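Local coordinates for hypothetical protein (PDB 4PEO) that is a cysteine protease of the Prp family that removes the N-terminal nine residues of ribosomal protein bL27, a cleavage essential for growth, at residues 15-20 / 85-90; 46-49 / 55-58. One frame throughout, in Å; residues are numbered along the deposited sequence. Where two conformers were deposited one is given.

Contact 1: 15-20 / 85-90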
loop_
_atom_site.group_PDB
_atom_site.type_symbol
_atom_site.label_atom_id
_atom_site.label_comp_id
_atom_site.label_asym_id
_atom_site.label_seq_id
_atom_site.Cartn_x
_atom_site.Cartn_y
_atom_site.Cartn_z
ATOM N N THR B 15 -3.333 10.128 -12.796
ATOM C CA THR B 15 -4.023 11.396 -12.502
ATOM C C THR B 15 -5.253 11.194 -11.654
ATOM O O THR B 15 -5.640 12.110 -10.929
ATOM C CB THR B 15 -4.362 12.162 -13.792
ATOM O OG1 THR B 15 -5.314 11.408 -14.558
ATOM C CG2 THR B 15 -3.102 12.468 -14.644
ATOM N N ASP B 16 -5.934 10.051 -11.820
ATOM C CA ASP B 16 -7.170 9.812 -11.090
ATOM C C ASP B 16 -7.329 8.361 -10.756
ATOM O O ASP B 16 -7.002 7.491 -11.567
ATOM C CB ASP B 16 -8.377 10.206 -11.979
ATOM C CG ASP B 16 -8.413 11.656 -12.395
ATOM O OD1 ASP B 16 -7.699 12.013 -13.353
ATOM O OD2 ASP B 16 -9.191 12.429 -11.793
ATOM N N VAL B 17 -7.917 8.090 -9.604
ATOM C CA VAL B 17 -8.290 6.740 -9.211
ATOM C C VAL B 17 -9.651 6.928 -8.560
ATOM O O VAL B 17 -9.768 7.774 -7.666
ATOM C CB VAL B 17 -7.276 6.086 -8.232
ATOM C CG1 VAL B 17 -7.799 4.743 -7.720
ATOM C CG2 VAL B 17 -5.910 5.887 -8.897
ATOM N N ILE B 18 -10.673 6.174 -8.999
ATOM C CA ILE B 18 -11.993 6.267 -8.365
ATOM C C ILE B 18 -12.407 4.882 -7.922
ATOM O O ILE B 18 -12.528 3.994 -8.768
ATOM C CB ILE B 18 -13.075 6.896 -9.280
ATOM C CG1 ILE B 18 -12.569 8.237 -9.870
ATOM C CG2 ILE B 18 -14.395 7.050 -8.505
ATOM C CD1 ILE B 18 -13.525 8.951 -10.842
ATOM N N MET B 19 -12.662 4.704 -6.612
ATOM C CA MET B 19 -13.137 3.421 -6.092
ATOM C C MET B 19 -14.603 3.554 -5.714
ATOM O O MET B 19 -14.994 4.518 -5.040
ATOM C CB MET B 19 -12.318 2.965 -4.861
ATOM C CG MET B 19 -12.797 1.631 -4.259
ATOM S SD MET B 19 -11.729 0.962 -2.897
ATOM C CE MET B 19 -10.436 0.429 -3.808
ATOM N N ASP B 20 -15.413 2.567 -6.112
ATOM C CA ASP B 20 -16.821 2.555 -5.745
ATOM C C ASP B 20 -17.265 1.133 -5.433
ATOM O O ASP B 20 -16.698 0.186 -5.982
ATOM C CB ASP B 20 -17.700 3.230 -6.815
ATOM C CG ASP B 20 -19.140 3.426 -6.357
ATOM O OD1 ASP B 20 -19.346 3.990 -5.249
ATOM O OD2 ASP B 20 -20.054 2.975 -7.073
ATOM N N THR B 85 2.263 1.726 -6.394
ATOM C CA THR B 85 2.283 0.678 -5.359
ATOM C C THR B 85 0.845 0.265 -5.029
ATOM O O THR B 85 0.559 -0.934 -4.921
ATOM C CB THR B 85 3.040 1.172 -4.108
ATOM O OG1 THR B 85 4.424 1.334 -4.456
ATOM C CG2 THR B 85 2.916 0.191 -2.907
ATOM N N MET B 86 -0.034 1.260 -4.827
ATOM C CA MET B 86 -1.459 1.031 -4.556
ATOM C C MET B 86 -2.054 0.198 -5.696
ATOM O O MET B 86 -2.777 -0.750 -5.420
ATOM C CB MET B 86 -2.170 2.393 -4.489
ATOM C CG MET B 86 -3.579 2.315 -3.864
ATOM S SD MET B 86 -4.486 3.922 -4.103
ATOM C CE MET B 86 -4.716 3.782 -5.695
ATOM N N LEU B 87 -1.731 0.529 -6.957
ATOM C CA LEU B 87 -2.257 -0.205 -8.123
ATOM C C LEU B 87 -1.747 -1.634 -8.188
ATOM O O LEU B 87 -2.543 -2.553 -8.392
ATOM C CB LEU B 87 -2.000 0.556 -9.436
ATOM C CG LEU B 87 -2.659 1.954 -9.531
ATOM C CD1 LEU B 87 -2.303 2.628 -10.844
ATOM C CD2 LEU B 87 -4.170 1.887 -9.263
ATOM N N VAL B 88 -0.436 -1.850 -7.923
ATOM C CA VAL B 88 0.118 -3.209 -7.870
ATOM C C VAL B 88 -0.589 -4.010 -6.758
ATOM O O VAL B 88 -0.941 -5.187 -6.967
ATOM C CB VAL B 88 1.664 -3.181 -7.699
ATOM C CG1 VAL B 88 2.220 -4.577 -7.381
ATOM C CG2 VAL B 88 2.333 -2.615 -8.949
ATOM N N SER B 89 -0.830 -3.360 -5.588
ATOM C CA SER B 89 -1.504 -4.021 -4.469
ATOM C C SER B 89 -2.950 -4.403 -4.817
ATOM O O SER B 89 -3.387 -5.516 -4.481
ATOM C CB SER B 89 -1.464 -3.147 -3.224
ATOM O OG SER B 89 -1.831 -3.920 -2.098
ATOM N N LEU B 90 -3.667 -3.520 -5.534
ATOM C CA LEU B 90 -5.054 -3.776 -5.963
ATOM C C LEU B 90 -5.094 -4.873 -7.024
ATOM O O LEU B 90 -5.968 -5.747 -6.972
ATOM C CB LEU B 90 -5.717 -2.484 -6.471
ATOM C CG LEU B 90 -6.007 -1.410 -5.403
ATOM C CD1 LEU B 90 -6.549 -0.121 -6.054
ATOM C CD2 LEU B 90 -6.969 -1.929 -4.317
#
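Val-17 and Met-86 meet tip to tip, the terminal methyl of the methionine set against both branches of the valine. Met-86 CE lies 3.8 Å from Val-17 CG1 and 4.0 Å from Val-17 CG2, so the fork of the valine receives a single methyl. The Met-86 chain leaves the helix extended, with CG opposite the backbone N (chi1 -165°), and bends only at its last torsion (chi3 71°), which swings CE onto the strand residue. Two looser apolar pairs lie beside this one. Leu-87, whose CB does not point straight at the strand, brings CD2 to 4.4 Å from Val-17 CG2. One helical turn on from Met-86, Leu-90 CD2 stands 4.2 Å from Met-19 CE.

Val-17 and Met-19, two apart on strand 14-20, direct their CB atoms to the same side, and helix 77-96 answers with Met-86, Leu-87 and Leu-90. This is the layered alpha/beta build of the domain: the strand lies inside a mixed sheet and the helix packs over it, the two short segment axes 11.7 Å apart and at 36° to each other. The touching residues are all buried and purely apolar.

Further out, Val-4 of the adjoining strand 2-8 flanks both Val-17 and Met-19, while Val-40 and Ser-44 of helix 36-51 pack on Met-86 and Leu-41 on Met-19. At the start of the strand Thr-15 and Asp-16 form a classic beta bulge opposite Thr-7. There Thr-15 OG1 donates to Asp-16 OD1 at 2.7 Å, reaching the anti side of the carboxylate, and the same OD1 is in a salt bridge with Arg-70. On the helix, Thr-85 packs on Ile-82 and Val-88 on Asn-46, both of the second subunit.

Contact 2: 46-49 / 55-58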
loop_
_atom_site.group_PDB
_atom_site.type_symbol
_atom_site.label_atom_id
_atom_site.label_comp_id
_atom_site.label_asym_id
_atom_site.label_seq_id
_atom_site.Cartn_x
_atom_site.Cartn_y
_atom_site.Cartn_z
ATOM N N ASN B 46 -3.329 8.109 2.969
ATOM C CA ASN B 46 -2.658 8.561 4.186
ATOM C C ASN B 46 -1.138 8.621 4.008
ATOM O O ASN B 46 -0.497 9.530 4.548
ATOM C CB ASN B 46 -3.023 7.684 5.367
ATOM C CG ASN B 46 -4.436 7.898 5.861
ATOM O OD1 ASN B 46 -5.117 8.865 5.508
ATOM N ND2 ASN B 46 -4.910 6.991 6.691
ATOM N N ALA B 47 -0.571 7.676 3.229
ATOM C CA ALA B 47 0.875 7.644 2.964
ATOM C C ALA B 47 1.289 8.822 2.067
ATOM O O ALA B 47 2.329 9.445 2.314
ATOM C CB ALA B 47 1.274 6.316 2.318
ATOM N N ILE B 48 0.488 9.135 1.035
ATOM C CA ILE B 48 0.834 10.270 0.168
ATOM C C ILE B 48 0.897 11.554 1.024
ATOM O O ILE B 48 1.868 12.309 0.948
ATOM C CB ILE B 48 -0.170 10.431 -1.010
ATOM C CG1 ILE B 48 -0.056 9.269 -2.012
ATOM C CG2 ILE B 48 0.022 11.813 -1.710
ATOM C CD1 ILE B 48 -1.263 9.183 -3.040
ATOM N N ILE B 49 -0.146 11.771 1.844
ATOM C CA ILE B 49 -0.258 12.956 2.709
ATOM C C ILE B 49 0.833 13.013 3.788
ATOM O O ILE B 49 1.423 14.074 4.012
ATOM C CB ILE B 49 -1.715 13.082 3.259
ATOM C CG1 ILE B 49 -2.707 13.330 2.092
ATOM C CG2 ILE B 49 -1.837 14.184 4.331
ATOM C CD1 ILE B 49 -4.210 13.054 2.412
ATOM N N ARG B 55 -0.623 16.889 -2.102
ATOM C CA ARG B 55 -1.920 16.968 -1.429
ATOM C C ARG B 55 -2.984 16.733 -2.484
ATOM O O ARG B 55 -3.393 17.668 -3.185
ATOM C CB ARG B 55 -2.113 18.306 -0.681
ATOM C CG ARG B 55 -1.102 18.529 0.443
ATOM C CD ARG B 55 -1.273 17.551 1.590
ATOM N NE ARG B 55 -0.289 17.773 2.649
ATOM C CZ ARG B 55 0.891 17.164 2.724
ATOM N NH1 ARG B 55 1.255 16.284 1.797
ATOM N NH2 ARG B 55 1.722 17.437 3.721
ATOM N N PRO B 56 -3.359 15.456 -2.698
ATOM C CA PRO B 56 -4.346 15.166 -3.750
ATOM C C PRO B 56 -5.702 15.774 -3.462
ATOM O O PRO B 56 -6.045 16.021 -2.296
ATOM C CB PRO B 56 -4.444 13.636 -3.755
ATOM C CG PRO B 56 -3.256 13.142 -2.979
ATOM C CD PRO B 56 -2.959 14.229 -1.979
ATOM N N ASP B 57 -6.481 15.985 -4.523
ATOM C CA ASP B 57 -7.839 16.513 -4.426
ATOM C C ASP B 57 -8.734 15.287 -4.236
ATOM O O ASP B 57 -8.826 14.445 -5.138
ATOM C CB ASP B 57 -8.172 17.286 -5.715
ATOM C CG ASP B 57 -9.450 18.100 -5.733
ATOM O OD1 ASP B 57 -10.212 18.040 -4.742
ATOM O OD2 ASP B 57 -9.688 18.797 -6.738
ATOM N N ILE B 58 -9.330 15.152 -3.032
ATOM C CA ILE B 58 -10.137 13.988 -2.665
ATOM C C ILE B 58 -11.604 14.369 -2.647
ATOM O O ILE B 58 -11.984 15.352 -1.993
ATOM C CB ILE B 58 -9.685 13.393 -1.292
ATOM C CG1 ILE B 58 -8.161 13.030 -1.205
ATOM C CG2 ILE B 58 -10.598 12.254 -0.787
ATOM C CD1 ILE B 58 -7.644 11.939 -2.099
#
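The flat guanidinium of Arg-55 lies with one face over the backbone of Ile-49, near the end of helix 36-51. Ile-49 O sits over this face, 3.1 Å from Arg-55 NH1 and 3.4 Å from Arg-55 CZ. Coming from above the plane, the oxygen is badly placed for the N-H groups, and the approach is not a hydrogen bond. Ile-49 CG2 is on the same face, 4.2 Å above the plane and displaced from the centre of the group. The hydrogen bond that Arg-55 NH1 does make goes to Thr-52 O, between the two segments. Although the CB of Arg-55 points away from the helix, its chain folds back at chi2 (-67°) and then runs extended through chi3, carrying the guanidinium to the helix end.

The puckered ring of Pro-56 meets the helix through CG and CD and crosses both isoleucines obliquely. Ile-48 CG2 is equally near the two ring carbons, 3.8 Å from Pro-56 CG and 3.8 Å from Pro-56 CD. Ile-49 reaches the ring with its other branch, CG1 lying 4.2 Å from Pro-56 CD, so that its two gamma carbons serve different neighbours.

The short connection carries the chain from helix 36-51 back to the edge strand 57-59. Pro-56 also packs on Ile-69 of strand 67-70, while Ala-79, Ile-82 and Leu-83 of helix 77-96 pack against the inward-facing Ile-48. The contact is thus apolar where Ile-48, its buried member, and Ile-49 meet Pro-56; on the exposed side the arginine charge lies among carbonyl oxygens of the helix end, where a favourable electrostatic attraction is likely even where bond angles are poor.

In the fold
Contact 1 lies near the middle of the chain and contact 2 toward its periphery; their centres are 13 Å apart and their nearest atoms about 6 Å, without touching. Along the chain, 46-49 / 55-58 is nested inside the loop closed by 15-20 / 85-90. Contact 1 joins a helix to an inner strand of the mixed sheet, whereas contact 2 joins a helix to the loop that leads into the outermost strand 57-59. The two helices involved also pack on each other and meet the second subunit. In contact 1 the side chain of Met-19 comes within about 3 Å of that of His-22, the assigned catalytic proton donor, whereas contact 2 lies away from the active site.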